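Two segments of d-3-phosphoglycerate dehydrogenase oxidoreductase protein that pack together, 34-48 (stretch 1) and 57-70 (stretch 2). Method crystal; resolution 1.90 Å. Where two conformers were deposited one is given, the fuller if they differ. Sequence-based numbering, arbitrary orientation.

Stretch 1 34-48: NTVKGVGQLAARVAD
Stretch 2 (57-70) ERTRVTRQLLDRLP

Stretch 1 runs as an extended loop from Asn 34 to Lys 37, then as a helix from Val 39 to Arg 45. Gly 38 is the N-cap; its phi/psi of 98/133 would jam a CB against the preceding carbonyl, so glycine suits it. Stretch 2 is extended from Thr 59 to Thr 62, turns helical at Arg 63, and closes with a type I turn from Leu 66 to Leu 69. The two run in the same direction. CA atoms of Thr 35 and Thr 59 lie 7.8 Å apart, those of Val 39 and Leu 65 5.5 Å, those of Ala 43 and Arg 68 6.0 Å, and those of Ala 47 and Leu 69 6.1 Å.

No direct hydrogen bond crosses the contact, which buries 571 Å². Apolar packing and three bridging waters join the stretches.

Leu 65 is central. Its CB points sideways, but chi1 t and chi2 p bring its end nearer stretch 1. Its CD1 lies 4.3 Å from Val 39 CG1 and 4.1 Å from Ala 43 CB. Its CD2 meets Leu 42 CD2 at 4.1 Å. Leu 42, also t and p, points toward stretch 2, and its CD2 reaches Thr 59 CG2 at 3.9 Å.

Ala 43 faces stretch 2 where the backbones are close. Its small CB sits 3.6 Å from Arg 68 CB and 4.1 Å from Leu 69 CD2. Leu 69 has chi1 m and chi2 t; CD1 continues the chain, and CD2 lies 3.8 Å from Val 46 CG2. Val 46, chi1 m, is buried just after the helix.

Val 39, chi1 t, is partly exposed, points toward stretch 2 and has the largest area covered by it, 87 Å². Its CG1 lies 3.3 Å from Gln 64 O and 3.7 Å from Leu 65 CA. Val 39 CG1 also sits over one face of the Arg 68 guanidinium, 3.5 Å from Arg 68 NH1. Arg 68 has chi1 m, chi2 and chi3 t and chi4 45°; its NH1 donates a weak hydrogen bond to Gln 64 O, 3.1 Å.

Thr 62, chi1 p, caps its helix: OG1 accepts from Leu 65 N at 3.1 Å. The bond ties the Thr 62 side chain to the backbone of Leu 65.

Thr 59, chi1 m, has apolar and polar contacts: CG2 packs on Leu 42, while OG1 accepts from two waters. Water 1 is 3.2 Å from Thr 59 OG1 and accepts from Val 36 N at 3.2 Å. Water 2 is 3.0 Å from Thr 59 OG1 and donates to Val 36 O at 3.0 Å. Water 3 donates to Ala 43 O at 3.2 Å and Arg 68 O at 2.7 Å.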

# COMPACT_ATOMS: atom_id res chain seq x y z
N ASN A 34 -11.02 -24.46 -5.81
CA ASN A 34 -12.22 -23.65 -5.77
C ASN A 34 -13.13 -24.12 -4.66
O ASN A 34 -12.87 -25.14 -4.02
CB ASN A 34 -12.93 -23.61 -7.12
CG ASN A 34 -13.23 -24.99 -7.69
OD1 ASN A 34 -13.61 -25.90 -6.96
ND2 ASN A 34 -13.07 -25.13 -9.00
N THR A 35 -14.19 -23.36 -4.42
CA THR A 35 -15.09 -23.61 -3.30
C THR A 35 -16.39 -24.15 -3.84
O THR A 35 -16.88 -23.69 -4.87
CB THR A 35 -15.34 -22.30 -2.50
OG1 THR A 35 -14.09 -21.81 -2.04
CG2 THR A 35 -16.23 -22.55 -1.28
N VAL A 36 -16.92 -25.14 -3.14
CA VAL A 36 -18.20 -25.73 -3.46
C VAL A 36 -19.08 -25.56 -2.23
O VAL A 36 -18.69 -25.93 -1.10
CB VAL A 36 -18.03 -27.22 -3.89
CG1 VAL A 36 -19.25 -28.03 -3.60
CG2 VAL A 36 -17.67 -27.29 -5.36
N LYS A 37 -20.24 -24.95 -2.45
CA LYS A 37 -21.18 -24.75 -1.36
C LYS A 37 -22.42 -25.62 -1.56
O LYS A 37 -22.80 -25.98 -2.70
CB LYS A 37 -21.52 -23.27 -1.17
CG LYS A 37 -20.29 -22.39 -0.94
CD LYS A 37 -20.43 -21.49 0.27
CE LYS A 37 -19.09 -20.88 0.66
NZ LYS A 37 -19.15 -20.11 1.94
N GLY A 38 -23.05 -25.97 -0.45
CA GLY A 38 -24.18 -26.88 -0.51
C GLY A 38 -23.71 -28.27 -0.20
O GLY A 38 -22.71 -28.74 -0.75
N VAL A 39 -24.45 -28.93 0.68
CA VAL A 39 -24.05 -30.19 1.29
C VAL A 39 -23.77 -31.29 0.26
O VAL A 39 -22.73 -31.95 0.33
CB VAL A 39 -25.10 -30.64 2.33
CG1 VAL A 39 -24.63 -31.86 3.07
CG2 VAL A 39 -25.39 -29.52 3.31
N GLY A 40 -24.68 -31.44 -0.71
CA GLY A 40 -24.60 -32.50 -1.73
C GLY A 40 -23.30 -32.55 -2.51
O GLY A 40 -22.59 -33.55 -2.47
N GLN A 41 -23.00 -31.45 -3.21
CA GLN A 41 -21.80 -31.32 -4.04
C GLN A 41 -20.49 -31.45 -3.25
O GLN A 41 -19.52 -32.03 -3.74
CB GLN A 41 -21.81 -29.98 -4.77
CG GLN A 41 -22.78 -29.83 -5.93
CD GLN A 41 -22.72 -28.44 -6.57
OE1 GLN A 41 -23.13 -28.26 -7.72
NE2 GLN A 41 -22.21 -27.45 -5.83
N LEU A 42 -20.48 -30.90 -2.04
CA LEU A 42 -19.30 -30.94 -1.19
C LEU A 42 -19.04 -32.33 -0.64
O LEU A 42 -17.89 -32.79 -0.61
CB LEU A 42 -19.40 -29.90 -0.06
CG LEU A 42 -18.19 -29.73 0.87
CD1 LEU A 42 -16.92 -29.43 0.07
CD2 LEU A 42 -18.46 -28.63 1.89
N ALA A 43 -20.10 -33.01 -0.21
CA ALA A 43 -19.99 -34.39 0.27
C ALA A 43 -19.51 -35.37 -0.80
O ALA A 43 -18.72 -36.26 -0.51
CB ALA A 43 -21.30 -34.86 0.87
N ALA A 44 -19.97 -35.18 -2.04
CA ALA A 44 -19.48 -35.98 -3.17
C ALA A 44 -18.01 -35.70 -3.48
O ALA A 44 -17.27 -36.60 -3.88
CB ALA A 44 -20.34 -35.72 -4.41
N ARG A 45 -17.59 -34.45 -3.27
CA ARG A 45 -16.21 -34.07 -3.55
C ARG A 45 -15.23 -34.68 -2.53
O ARG A 45 -14.15 -35.11 -2.91
CB ARG A 45 -16.05 -32.55 -3.64
CG ARG A 45 -15.22 -32.08 -4.85
CD ARG A 45 -16.05 -32.12 -6.14
NE ARG A 45 -15.29 -31.73 -7.32
CZ ARG A 45 -14.56 -32.55 -8.07
NH1 ARG A 45 -14.47 -33.84 -7.77
NH2 ARG A 45 -13.91 -32.07 -9.12
N VAL A 46 -15.64 -34.78 -1.27
CA VAL A 46 -14.77 -35.34 -0.22
C VAL A 46 -15.22 -36.72 0.35
O VAL A 46 -14.90 -37.08 1.49
CB VAL A 46 -14.50 -34.31 0.93
CG1 VAL A 46 -13.75 -33.09 0.39
CG2 VAL A 46 -15.78 -33.88 1.64
N ALA A 47 -15.92 -37.49 -0.48
CA ALA A 47 -16.55 -38.75 -0.05
C ALA A 47 -15.59 -39.78 0.53
O ALA A 47 -15.92 -40.46 1.51
CB ALA A 47 -17.37 -39.35 -1.19
N ASP A 48 -14.39 -39.88 -0.05
CA ASP A 48 -13.42 -40.89 0.38
C ASP A 48 -12.39 -40.41 1.39
O ASP A 48 -11.53 -41.19 1.81
CB ASP A 48 -12.67 -41.46 -0.83
CG ASP A 48 -13.60 -42.13 -1.83
OD1 ASP A 48 -14.53 -42.86 -1.40
OD2 ASP A 48 -13.38 -41.94 -3.05
N GLU A 57 -11.70 -19.98 7.86
CA GLU A 57 -13.15 -20.15 7.84
C GLU A 57 -13.77 -20.26 6.45
O GLU A 57 -14.95 -19.98 6.27
CB GLU A 57 -13.84 -19.03 8.63
CG GLU A 57 -13.36 -18.88 10.07
CD GLU A 57 -14.52 -18.67 11.06
OE1 GLU A 57 -14.35 -18.99 12.26
OE2 GLU A 57 -15.60 -18.20 10.63
N ARG A 58 -12.97 -20.68 5.46
CA ARG A 58 -13.45 -20.71 4.07
C ARG A 58 -14.61 -21.70 3.80
O ARG A 58 -15.45 -21.46 2.91
CB ARG A 58 -12.29 -20.95 3.10
CG ARG A 58 -11.24 -19.82 3.08
CD ARG A 58 -10.17 -20.04 2.04
NE ARG A 58 -9.10 -19.06 2.19
CZ ARG A 58 -7.90 -19.10 1.62
NH1 ARG A 58 -7.51 -20.07 0.81
NH2 ARG A 58 -7.04 -18.14 1.88
N THR A 59 -14.65 -22.80 4.56
CA THR A 59 -15.71 -23.81 4.46
C THR A 59 -16.29 -24.05 5.86
O THR A 59 -15.54 -24.19 6.83
CB THR A 59 -15.19 -25.15 3.84
OG1 THR A 59 -14.97 -24.96 2.44
CG2 THR A 59 -16.20 -26.29 4.00
N ARG A 60 -17.62 -24.05 5.96
CA ARG A 60 -18.24 -24.43 7.22
C ARG A 60 -18.61 -25.91 7.27
O ARG A 60 -19.03 -26.48 6.26
CB ARG A 60 -19.44 -23.56 7.61
CG ARG A 60 -20.26 -22.94 6.50
CD ARG A 60 -21.39 -22.07 7.08
NE ARG A 60 -20.93 -21.24 8.20
CZ ARG A 60 -21.26 -21.43 9.48
NH1 ARG A 60 -22.07 -22.42 9.82
NH2 ARG A 60 -20.76 -20.63 10.41
N VAL A 61 -18.44 -26.52 8.43
CA VAL A 61 -18.72 -27.93 8.61
C VAL A 61 -19.96 -28.09 9.48
O VAL A 61 -19.93 -27.82 10.69
CB VAL A 61 -17.48 -28.69 9.16
CG1 VAL A 61 -17.84 -30.11 9.60
CG2 VAL A 61 -16.38 -28.73 8.10
N THR A 62 -21.05 -28.49 8.83
CA THR A 62 -22.36 -28.65 9.46
C THR A 62 -22.61 -30.12 9.83
O THR A 62 -21.96 -31.03 9.29
CB THR A 62 -23.47 -28.19 8.49
OG1 THR A 62 -23.47 -29.03 7.34
CG2 THR A 62 -23.27 -26.72 8.05
N ARG A 63 -23.57 -30.35 10.74
CA ARG A 63 -24.09 -31.71 11.03
C ARG A 63 -24.58 -32.41 9.76
O ARG A 63 -24.33 -33.60 9.58
CB ARG A 63 -25.21 -31.66 12.08
CG ARG A 63 -25.65 -33.04 12.60
CD ARG A 63 -26.67 -32.97 13.74
NE ARG A 63 -26.09 -32.55 15.02
CZ ARG A 63 -25.52 -33.36 15.91
NH1 ARG A 63 -25.04 -32.86 17.04
NH2 ARG A 63 -25.42 -34.67 15.69
N GLN A 64 -25.27 -31.65 8.89
CA GLN A 64 -25.81 -32.20 7.65
C GLN A 64 -24.71 -32.67 6.69
O GLN A 64 -24.92 -33.61 5.91
CB GLN A 64 -26.78 -31.22 6.97
CG GLN A 64 -26.78 -29.78 7.50
CD GLN A 64 -27.52 -29.61 8.82
OE1 GLN A 64 -27.00 -29.01 9.76
NE2 GLN A 64 -28.73 -30.15 8.90
N LEU A 65 -23.55 -32.03 6.76
CA LEU A 65 -22.40 -32.47 5.99
C LEU A 65 -21.82 -33.73 6.61
O LEU A 65 -21.58 -34.71 5.90
CB LEU A 65 -21.35 -31.36 5.89
CG LEU A 65 -20.07 -31.73 5.12
CD1 LEU A 65 -20.36 -31.95 3.63
CD2 LEU A 65 -18.99 -30.66 5.37
N LEU A 66 -21.63 -33.72 7.93
CA LEU A 66 -21.06 -34.87 8.65
C LEU A 66 -21.90 -36.15 8.50
O LEU A 66 -21.35 -37.26 8.50
CB LEU A 66 -20.82 -34.52 10.11
CG LEU A 66 -19.78 -33.42 10.34
CD1 LEU A 66 -19.94 -32.80 11.71
CD2 LEU A 66 -18.35 -33.93 10.13
N ASP A 67 -23.22 -35.98 8.38
CA ASP A 67 -24.17 -37.07 8.08
C ASP A 67 -23.85 -37.76 6.76
O ASP A 67 -24.11 -38.95 6.60
CB ASP A 67 -25.60 -36.54 8.01
CG ASP A 67 -26.17 -36.15 9.36
OD1 ASP A 67 -27.16 -35.39 9.38
OD2 ASP A 67 -25.62 -36.58 10.40
N ARG A 68 -23.31 -37.00 5.81
CA ARG A 68 -22.99 -37.51 4.48
C ARG A 68 -21.55 -37.97 4.30
O ARG A 68 -21.14 -38.29 3.18
CB ARG A 68 -23.33 -36.46 3.44
CG ARG A 68 -24.81 -36.25 3.19
CD ARG A 68 -24.98 -35.40 1.94
NE ARG A 68 -26.35 -34.98 1.60
CZ ARG A 68 -27.27 -34.50 2.44
NH1 ARG A 68 -27.02 -34.33 3.74
NH2 ARG A 68 -28.46 -34.17 1.97
N LEU A 69 -20.78 -38.01 5.39
CA LEU A 69 -19.35 -38.37 5.30
C LEU A 69 -18.94 -39.49 6.27
O LEU A 69 -18.32 -39.22 7.31
CB LEU A 69 -18.46 -37.13 5.51
CG LEU A 69 -18.50 -35.95 4.52
CD1 LEU A 69 -17.51 -34.87 4.97
CD2 LEU A 69 -18.23 -36.40 3.09
N PRO A 70 -19.24 -40.75 5.92
CA PRO A 70 -18.93 -41.87 6.81
C PRO A 70 -17.43 -42.11 7.08
O PRO A 70 -17.07 -42.55 8.18
CB PRO A 70 -19.55 -43.08 6.08
CG PRO A 70 -19.64 -42.67 4.66
CD PRO A 70 -19.89 -41.20 4.67
O HOH W 1 -15.26 -26.08 -0.53
O HOH W 2 -17.68 -24.57 1.32
O HOH W 3 -20.18 -38.81 0.70